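PDB 7BVC: integral membrane indolylacetylinositol arabinosyltransferase EmbB from Mycolicibacterium smegmatis MC2 155, which probably transfers arabinose during polymerisation of the arabinan of cell-wall arabinogalactan, acting as a membrane-embedded arabinosyltransferase that is bound here by the drug ethambutol. Local coordinates for residues B[782-787]-B[795-800]; B[849-854]-B[923-928]. All coordinates share one frame; numbering follows the deposited sequence.

Contact 1 (B[782-787]-B[795-800]); sequences AIRLNN and DWNRPI
Ala782 opens the meeting of 782-787 with 795-800 by turning its methyl toward Trp796, where CB makes a small, loose apolar contact 4.4 Å from NE1. The carbonyl O of Ile783 lies near CZ2 of the same ring, while the Ile783 side chain turns away. Arg784 does most of the work. Its CG stands anti to the backbone N (chi1 -168°), and the extended chain carries CG over the ring and NE past it to the carbonyl. CG sits over one face of the six-membered ring, off-centre toward the rim and 3.9 Å from its centroid, a CH-pi contact. Arg784 NE donates to the backbone O of Trp796 at 2.9 Å, nearly straight at 163° and in the plane of both the guanidinium and the carbonyl. Arginine suits this place because one chain offers both an apolar stem and a directed N-H. Leu785 contributes its backbone, N lying 3.6 Å from Trp796 CH2, and Asn787 O comes to the ring edge near CZ3. Ile779 also touches the buried indole. CH-pi packing and an N-H to the tryptophan's own carbonyl thus join two parts of the irregular loop between strands 737-739 and 826-827 of the EmbC C-terminal domain.

Contact 2 (B[849-854]-B[923-928]); sequences RDETER and IPDDAV
Asp925 receives two arginines, whose length and several N-H groups let both converge on its carboxylate, the centre of a salt-bridge network between 849-854 and 923-928. Its OD1 takes Arg854 NH1 at 2.9 Å; the nitrogen approaches from above the carboxylate plane, while OD1 lies near the plane of the guanidinium. From Arg849, NE reaches the same OD1 at 2.9 Å and NH1 reaches OD2 at 3.2 Å, both weak bonds. The two flat groups stand almost perpendicular, 86° apart, so this is not a flat bidentate pairing. The backbone O of Asp925 lies over a face of the Arg849 guanidinium.

Glu851 points its carboxylate tip to tip at that of Asp925, with OE2 3.9 Å from OD2. Two acids this near would repel, and the arginines probably offset the cost: Arg854 NH1 is 3.6 Å from Glu851 OE2, a pairing of charges alone. Within the EmbC C-terminal domain, the network joins the short helix 851-854, which follows strand 837-845, to the loop leading into strand 929-936, which pairs antiparallel with 837-845.

Arg849 bends at chi2 and chi3, which turns the guanidinium toward Asp925, whereas Arg854 stays extended until chi3. Further out, Asp850 serves as N-cap, its short side chain letting OD1 reach Thr852 N in the first helical turn, and Ile923 and Pro924 rest against Tyr887 of strand 882-889.

Both contacts belong to the EmbC C-terminal domain and lie at the surface, in series along the chain, with centres 40 Å apart and nearest atoms about 26 Å apart. They share no segment and do not touch. Contact 1 is local, joining parts of one loop only eight residues apart, and it relies on a buried aromatic ring plus a single directed bond to a backbone oxygen. Contact 2 joins segments 69 residues apart, ties a short helix and Arg849 just before it to a loop between strands, and works through charges among exposed and partly exposed side chains. Arginine serves both, chiefly through its stem and NE in contact 1 and through its charge in contact 2.

Contact 1 (B[782-787]-B[795-800])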
ATOM      1  N   ALA B 782       0.596  -5.388 -25.465  1.00 67.28           N
ATOM      2  CA  ALA B 782       1.522  -5.394 -24.341  1.00 67.28           C
ATOM      3  C   ALA B 782       2.452  -4.196 -24.475  1.00 67.28           C
ATOM      4  O   ALA B 782       2.413  -3.458 -25.461  1.00 67.28           O
ATOM      5  CB  ALA B 782       2.307  -6.706 -24.274  1.00 67.28           C
ATOM      6  N   ILE B 783       3.300  -4.011 -23.465  1.00 70.88           N
ATOM      7  CA  ILE B 783       4.285  -2.936 -23.466  1.00 70.88           C
ATOM      8  C   ILE B 783       5.631  -3.527 -23.070  1.00 70.88           C
ATOM      9  O   ILE B 783       5.887  -3.776 -21.887  1.00 70.88           O
ATOM     10  CB  ILE B 783       3.875  -1.791 -22.523  1.00 70.88           C
ATOM     11  CG1 ILE B 783       2.557  -1.164 -22.983  1.00 70.88           C
ATOM     12  CG2 ILE B 783       4.964  -0.733 -22.458  1.00 70.88           C
ATOM     13  CD1 ILE B 783       1.996  -0.147 -22.020  1.00 70.88           C
ATOM     14  N   ARG B 784       6.492  -3.768 -24.057  1.00 72.71           N
ATOM     15  CA  ARG B 784       7.764  -4.429 -23.798  1.00 72.71           C
ATOM     16  C   ARG B 784       8.667  -3.550 -22.947  1.00 72.71           C
ATOM     17  O   ARG B 784       8.954  -2.404 -23.306  1.00 72.71           O
ATOM     18  CB  ARG B 784       8.457  -4.778 -25.113  1.00 72.71           C
ATOM     19  CG  ARG B 784       9.633  -5.720 -24.933  1.00 72.71           C
ATOM     20  CD  ARG B 784      10.604  -5.639 -26.092  1.00 72.71           C
ATOM     21  NE  ARG B 784      11.642  -6.662 -26.010  1.00 72.71           N
ATOM     22  CZ  ARG B 784      12.696  -6.598 -25.203  1.00 72.71           C
ATOM     23  NH1 ARG B 784      13.588  -7.578 -25.201  1.00 72.71           N
ATOM     24  NH2 ARG B 784      12.862  -5.555 -24.402  1.00 72.71           N
ATOM     25  N   LEU B 785       9.113  -4.091 -21.821  1.00 75.87           N
ATOM     26  CA  LEU B 785      10.028  -3.414 -20.923  1.00 75.87           C
ATOM     27  C   LEU B 785      11.442  -3.947 -21.147  1.00 75.87           C
ATOM     28  O   LEU B 785      11.701  -4.714 -22.079  1.00 75.87           O
ATOM     29  CB  LEU B 785       9.568  -3.593 -19.476  1.00 75.87           C
ATOM     30  CG  LEU B 785       8.216  -2.963 -19.142  1.00 75.87           C
ATOM     31  CD1 LEU B 785       7.774  -3.349 -17.742  1.00 75.87           C
ATOM     32  CD2 LEU B 785       8.287  -1.454 -19.290  1.00 75.87           C
ATOM     33  N   ASN B 786      12.373  -3.541 -20.286  1.00 81.93           N
ATOM     34  CA  ASN B 786      13.762  -3.970 -20.446  1.00 81.93           C
ATOM     35  C   ASN B 786      13.964  -5.386 -19.917  1.00 81.93           C
ATOM     36  O   ASN B 786      14.272  -6.308 -20.678  1.00 81.93           O
ATOM     37  CB  ASN B 786      14.696  -2.980 -19.745  1.00 81.93           C
ATOM     38  CG  ASN B 786      14.938  -1.732 -20.565  1.00 81.93           C
ATOM     39  OD1 ASN B 786      15.175  -1.805 -21.770  1.00 81.93           O
ATOM     40  ND2 ASN B 786      14.864  -0.576 -19.918  1.00 81.93           N
ATOM     41  N   ASN B 787      13.786  -5.577 -18.619  1.00 79.73           N
ATOM     42  CA  ASN B 787      13.947  -6.901 -18.037  1.00 79.73           C
ATOM     43  C   ASN B 787      12.725  -7.770 -18.337  1.00 79.73           C
ATOM     44  O   ASN B 787      11.604  -7.263 -18.412  1.00 79.73           O
ATOM     45  CB  ASN B 787      14.178  -6.798 -16.529  1.00 79.73           C
ATOM     46  CG  ASN B 787      13.108  -5.995 -15.819  1.00 79.73           C
ATOM     47  OD1 ASN B 787      12.142  -5.536 -16.427  1.00 79.73           O
ATOM     48  ND2 ASN B 787      13.279  -5.818 -14.514  1.00 79.73           N
ATOM     49  N   ASP B 795       6.843 -13.010 -29.219  1.00 71.11           N
ATOM     50  CA  ASP B 795       7.379 -11.833 -29.898  1.00 71.11           C
ATOM     51  C   ASP B 795       8.078 -10.857 -28.967  1.00 71.11           C
ATOM     52  O   ASP B 795       8.424  -9.772 -29.444  1.00 71.11           O
ATOM     53  CB  ASP B 795       6.261 -11.118 -30.657  1.00 71.11           C
ATOM     54  CG  ASP B 795       5.053 -10.835 -29.789  1.00 71.11           C
ATOM     55  OD1 ASP B 795       5.117  -9.907 -28.958  1.00 71.11           O
ATOM     56  OD2 ASP B 795       4.035 -11.542 -29.943  1.00 71.11           O
ATOM     57  N   TRP B 796       8.309 -11.152 -27.685  1.00 67.66           N
ATOM     58  CA  TRP B 796       9.130 -10.261 -26.873  1.00 67.66           C
ATOM     59  C   TRP B 796      10.591 -10.308 -27.296  1.00 67.66           C
ATOM     60  O   TRP B 796      11.282  -9.285 -27.249  1.00 67.66           O
ATOM     61  CB  TRP B 796       9.013 -10.625 -25.394  1.00 67.66           C
ATOM     62  CG  TRP B 796       7.955  -9.881 -24.663  1.00 67.66           C
ATOM     63  CD1 TRP B 796       6.627  -9.846 -24.955  1.00 67.66           C
ATOM     64  CD2 TRP B 796       8.136  -9.055 -23.510  1.00 67.66           C
ATOM     65  NE1 TRP B 796       5.964  -9.053 -24.050  1.00 67.66           N
ATOM     66  CE2 TRP B 796       6.870  -8.552 -23.154  1.00 67.66           C
ATOM     67  CE3 TRP B 796       9.245  -8.691 -22.743  1.00 67.66           C
ATOM     68  CZ2 TRP B 796       6.684  -7.707 -22.066  1.00 67.66           C
ATOM     69  CZ3 TRP B 796       9.057  -7.851 -21.664  1.00 67.66           C
ATOM     70  CH2 TRP B 796       7.787  -7.369 -21.334  1.00 67.66           C
ATOM     71  N   ASN B 797      11.074 -11.476 -27.707  1.00 72.78           N
ATOM     72  CA  ASN B 797      12.466 -11.683 -28.096  1.00 72.78           C
ATOM     73  C   ASN B 797      12.478 -12.039 -29.579  1.00 72.78           C
ATOM     74  O   ASN B 797      12.409 -13.215 -29.948  1.00 72.78           O
ATOM     75  CB  ASN B 797      13.112 -12.772 -27.249  1.00 72.78           C
ATOM     76  CG  ASN B 797      12.677 -12.716 -25.798  1.00 72.78           C
ATOM     77  OD1 ASN B 797      12.966 -11.753 -25.088  1.00 72.78           O
ATOM     78  ND2 ASN B 797      11.975 -13.750 -25.352  1.00 72.78           N
ATOM     79  N   ARG B 798      12.562 -11.021 -30.425  1.00 80.67           N
ATOM     80  CA  ARG B 798      12.566 -11.200 -31.868  1.00 80.67           C
ATOM     81  C   ARG B 798      13.358 -10.061 -32.485  1.00 80.67           C
ATOM     82  O   ARG B 798      13.508  -9.000 -31.866  1.00 80.67           O
ATOM     83  CB  ARG B 798      11.138 -11.243 -32.430  1.00 80.67           C
ATOM     84  CG  ARG B 798      10.610 -12.650 -32.646  1.00 80.67           C
ATOM     85  CD  ARG B 798       9.178 -12.637 -33.153  1.00 80.67           C
ATOM     86  NE  ARG B 798       9.099 -12.335 -34.578  1.00 80.67           N
ATOM     87  CZ  ARG B 798       7.967 -12.319 -35.273  1.00 80.67           C
ATOM     88  NH1 ARG B 798       6.815 -12.588 -34.675  1.00 80.67           N
ATOM     89  NH2 ARG B 798       7.986 -12.035 -36.569  1.00 80.67           N
ATOM     90  N   PRO B 799      13.891 -10.249 -33.693  1.00 82.87           N
ATOM     91  CA  PRO B 799      14.662  -9.173 -34.329  1.00 82.87           C
ATOM     92  C   PRO B 799      13.807  -7.933 -34.552  1.00 82.87           C
ATOM     93  O   PRO B 799      12.622  -8.023 -34.882  1.00 82.87           O
ATOM     94  CB  PRO B 799      15.112  -9.793 -35.657  1.00 82.87           C
ATOM     95  CG  PRO B 799      14.174 -10.935 -35.886  1.00 82.87           C
ATOM     96  CD  PRO B 799      13.873 -11.465 -34.521  1.00 82.87           C
ATOM     97  N   ILE B 800      14.426  -6.767 -34.356  1.00 81.15           N
ATOM     98  CA  ILE B 800      13.707  -5.503 -34.503  1.00 81.15           C
ATOM     99  C   ILE B 800      13.208  -5.335 -35.932  1.00 81.15           C
ATOM    100  O   ILE B 800      12.096  -4.845 -36.164  1.00 81.15           O
ATOM    101  CB  ILE B 800      14.603  -4.328 -34.073  1.00 81.15           C
ATOM    102  CG1 ILE B 800      15.017  -4.481 -32.609  1.00 81.15           C
ATOM    103  CG2 ILE B 800      13.889  -3.006 -34.287  1.00 81.15           C
ATOM    104  CD1 ILE B 800      15.748  -3.283 -32.052  1.00 81.15           C
TER

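Contact 2 (B[849-854]-B[923-928])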
ATOM      1  N   ARG B 849     -24.737  -6.783 -49.986  1.00 97.99           N
ATOM      2  CA  ARG B 849     -25.972  -6.287 -49.384  1.00 97.99           C
ATOM      3  C   ARG B 849     -26.826  -7.498 -49.022  1.00 97.99           C
ATOM      4  O   ARG B 849     -27.670  -7.935 -49.811  1.00 97.99           O
ATOM      5  CB  ARG B 849     -26.706  -5.342 -50.328  1.00 97.99           C
ATOM      6  CG  ARG B 849     -25.939  -4.075 -50.661  1.00 97.99           C
ATOM      7  CD  ARG B 849     -26.201  -2.990 -49.633  1.00 97.99           C
ATOM      8  NE  ARG B 849     -27.629  -2.810 -49.376  1.00 97.99           N
ATOM      9  CZ  ARG B 849     -28.449  -2.116 -50.157  1.00 97.99           C
ATOM     10  NH1 ARG B 849     -29.732  -2.008 -49.842  1.00 97.99           N
ATOM     11  NH2 ARG B 849     -27.989  -1.527 -51.251  1.00 97.99           N
ATOM     12  N   ASP B 850     -26.607  -8.038 -47.826  1.00100.27           N
ATOM     13  CA  ASP B 850     -27.353  -9.195 -47.355  1.00100.27           C
ATOM     14  C   ASP B 850     -27.339  -9.199 -45.834  1.00100.27           C
ATOM     15  O   ASP B 850     -26.302  -8.943 -45.217  1.00100.27           O
ATOM     16  CB  ASP B 850     -26.766 -10.501 -47.900  1.00100.27           C
ATOM     17  CG  ASP B 850     -27.777 -11.633 -47.920  1.00100.27           C
ATOM     18  OD1 ASP B 850     -28.747 -11.583 -47.136  1.00100.27           O
ATOM     19  OD2 ASP B 850     -27.603 -12.571 -48.725  1.00100.27           O
ATOM     20  N   GLU B 851     -28.494  -9.491 -45.239  1.00 98.92           N
ATOM     21  CA  GLU B 851     -28.612  -9.510 -43.787  1.00 98.92           C
ATOM     22  C   GLU B 851     -28.230 -10.855 -43.187  1.00 98.92           C
ATOM     23  O   GLU B 851     -27.798 -10.908 -42.029  1.00 98.92           O
ATOM     24  CB  GLU B 851     -30.039  -9.147 -43.368  1.00 98.92           C
ATOM     25  CG  GLU B 851     -30.551  -7.847 -43.976  1.00 98.92           C
ATOM     26  CD  GLU B 851     -29.665  -6.658 -43.654  1.00 98.92           C
ATOM     27  OE1 GLU B 851     -29.174  -6.570 -42.507  1.00 98.92           O
ATOM     28  OE2 GLU B 851     -29.460  -5.811 -44.548  1.00 98.92           O
ATOM     29  N   THR B 852     -28.385 -11.943 -43.946  1.00 96.51           N
ATOM     30  CA  THR B 852     -27.907 -13.241 -43.486  1.00 96.51           C
ATOM     31  C   THR B 852     -26.408 -13.211 -43.213  1.00 96.51           C
ATOM     32  O   THR B 852     -25.932 -13.858 -42.273  1.00 96.51           O
ATOM     33  CB  THR B 852     -28.243 -14.320 -44.520  1.00 96.51           C
ATOM     34  OG1 THR B 852     -29.661 -14.372 -44.710  1.00 96.51           O
ATOM     35  CG2 THR B 852     -27.754 -15.684 -44.057  1.00 96.51           C
ATOM     36  N   GLU B 853     -25.654 -12.454 -44.011  1.00 92.08           N
ATOM     37  CA  GLU B 853     -24.225 -12.307 -43.761  1.00 92.08           C
ATOM     38  C   GLU B 853     -23.969 -11.416 -42.551  1.00 92.08           C
ATOM     39  O   GLU B 853     -23.183 -11.768 -41.664  1.00 92.08           O
ATOM     40  CB  GLU B 853     -23.528 -11.744 -44.997  1.00 92.08           C
ATOM     41  CG  GLU B 853     -22.262 -10.969 -44.678  1.00 92.08           C
ATOM     42  CD  GLU B 853     -21.774 -10.139 -45.842  1.00 92.08           C
ATOM     43  OE1 GLU B 853     -22.418 -10.172 -46.911  1.00 92.08           O
ATOM     44  OE2 GLU B 853     -20.744  -9.453 -45.685  1.00 92.08           O
ATOM     45  N   ARG B 854     -24.624 -10.251 -42.500  1.00 88.95           N
ATOM     46  CA  ARG B 854     -24.408  -9.326 -41.392  1.00 88.95           C
ATOM     47  C   ARG B 854     -24.823  -9.921 -40.056  1.00 88.95           C
ATOM     48  O   ARG B 854     -24.386  -9.433 -39.007  1.00 88.95           O
ATOM     49  CB  ARG B 854     -25.162  -8.017 -41.640  1.00 88.95           C
ATOM     50  CG  ARG B 854     -24.635  -6.844 -40.825  1.00 88.95           C
ATOM     51  CD  ARG B 854     -25.433  -5.580 -41.080  1.00 88.95           C
ATOM     52  NE  ARG B 854     -25.747  -5.414 -42.495  1.00 88.95           N
ATOM     53  CZ  ARG B 854     -26.002  -4.243 -43.069  1.00 88.95           C
ATOM     54  NH1 ARG B 854     -26.279  -4.186 -44.365  1.00 88.95           N
ATOM     55  NH2 ARG B 854     -25.976  -3.130 -42.350  1.00 88.95           N
ATOM     56  N   ILE B 923     -22.720   1.993 -39.644  1.00 75.95           N
ATOM     57  CA  ILE B 923     -22.651   2.130 -41.094  1.00 75.95           C
ATOM     58  C   ILE B 923     -24.000   1.729 -41.679  1.00 75.95           C
ATOM     59  O   ILE B 923     -24.446   0.589 -41.476  1.00 75.95           O
ATOM     60  CB  ILE B 923     -21.510   1.281 -41.674  1.00 75.95           C
ATOM     61  CG1 ILE B 923     -20.305   1.307 -40.733  1.00 75.95           C
ATOM     62  CG2 ILE B 923     -21.105   1.785 -43.039  1.00 75.95           C
ATOM     63  CD1 ILE B 923     -19.171   0.415 -41.172  1.00 75.95           C
ATOM     64  N   PRO B 924     -24.685   2.620 -42.403  1.00 84.01           N
ATOM     65  CA  PRO B 924     -26.022   2.285 -42.918  1.00 84.01           C
ATOM     66  C   PRO B 924     -25.995   1.202 -43.983  1.00 84.01           C
ATOM     67  O   PRO B 924     -24.926   0.701 -44.346  1.00 84.01           O
ATOM     68  CB  PRO B 924     -26.520   3.619 -43.489  1.00 84.01           C
ATOM     69  CG  PRO B 924     -25.278   4.387 -43.789  1.00 84.01           C
ATOM     70  CD  PRO B 924     -24.296   4.001 -42.728  1.00 84.01           C
ATOM     71  N   ASP B 925     -27.165   0.832 -44.493  1.00 90.90           N
ATOM     72  CA  ASP B 925     -27.270  -0.217 -45.497  1.00 90.90           C
ATOM     73  C   ASP B 925     -27.086   0.310 -46.914  1.00 90.90           C
ATOM     74  O   ASP B 925     -27.122  -0.475 -47.867  1.00 90.90           O
ATOM     75  CB  ASP B 925     -28.624  -0.930 -45.368  1.00 90.90           C
ATOM     76  CG  ASP B 925     -28.725  -2.164 -46.247  1.00 90.90           C
ATOM     77  OD1 ASP B 925     -27.679  -2.791 -46.523  1.00 90.90           O
ATOM     78  OD2 ASP B 925     -29.851  -2.504 -46.669  1.00 90.90           O
ATOM     79  N   ASP B 926     -26.867   1.612 -47.079  1.00 91.33           N
ATOM     80  CA  ASP B 926     -26.622   2.192 -48.391  1.00 91.33           C
ATOM     81  C   ASP B 926     -25.155   2.557 -48.579  1.00 91.33           C
ATOM     82  O   ASP B 926     -24.775   3.046 -49.648  1.00 91.33           O
ATOM     83  CB  ASP B 926     -27.522   3.416 -48.596  1.00 91.33           C
ATOM     84  CG  ASP B 926     -27.704   3.779 -50.061  1.00 91.33           C
ATOM     85  OD1 ASP B 926     -28.780   3.471 -50.613  1.00 91.33           O
ATOM     86  OD2 ASP B 926     -26.796   4.398 -50.653  1.00 91.33           O
ATOM     87  N   ALA B 927     -24.318   2.309 -47.575  1.00 84.70           N
ATOM     88  CA  ALA B 927     -22.893   2.576 -47.704  1.00 84.70           C
ATOM     89  C   ALA B 927     -22.276   1.656 -48.747  1.00 84.70           C
ATOM     90  O   ALA B 927     -22.604   0.470 -48.827  1.00 84.70           O
ATOM     91  CB  ALA B 927     -22.191   2.398 -46.362  1.00 84.70           C
ATOM     92  N   VAL B 928     -21.373   2.213 -49.556  1.00 84.36           N
ATOM     93  CA  VAL B 928     -20.795   1.511 -50.689  1.00 84.36           C
ATOM     94  C   VAL B 928     -19.315   1.221 -50.486  1.00 84.36           C
ATOM     95  O   VAL B 928     -18.831   0.149 -50.867  1.00 84.36           O
ATOM     96  CB  VAL B 928     -21.019   2.301 -51.993  1.00 84.36           C
ATOM     97  CG1 VAL B 928     -20.568   1.492 -53.197  1.00 84.36           C
ATOM     98  CG2 VAL B 928     -22.476   2.682 -52.111  1.00 84.36           C
TER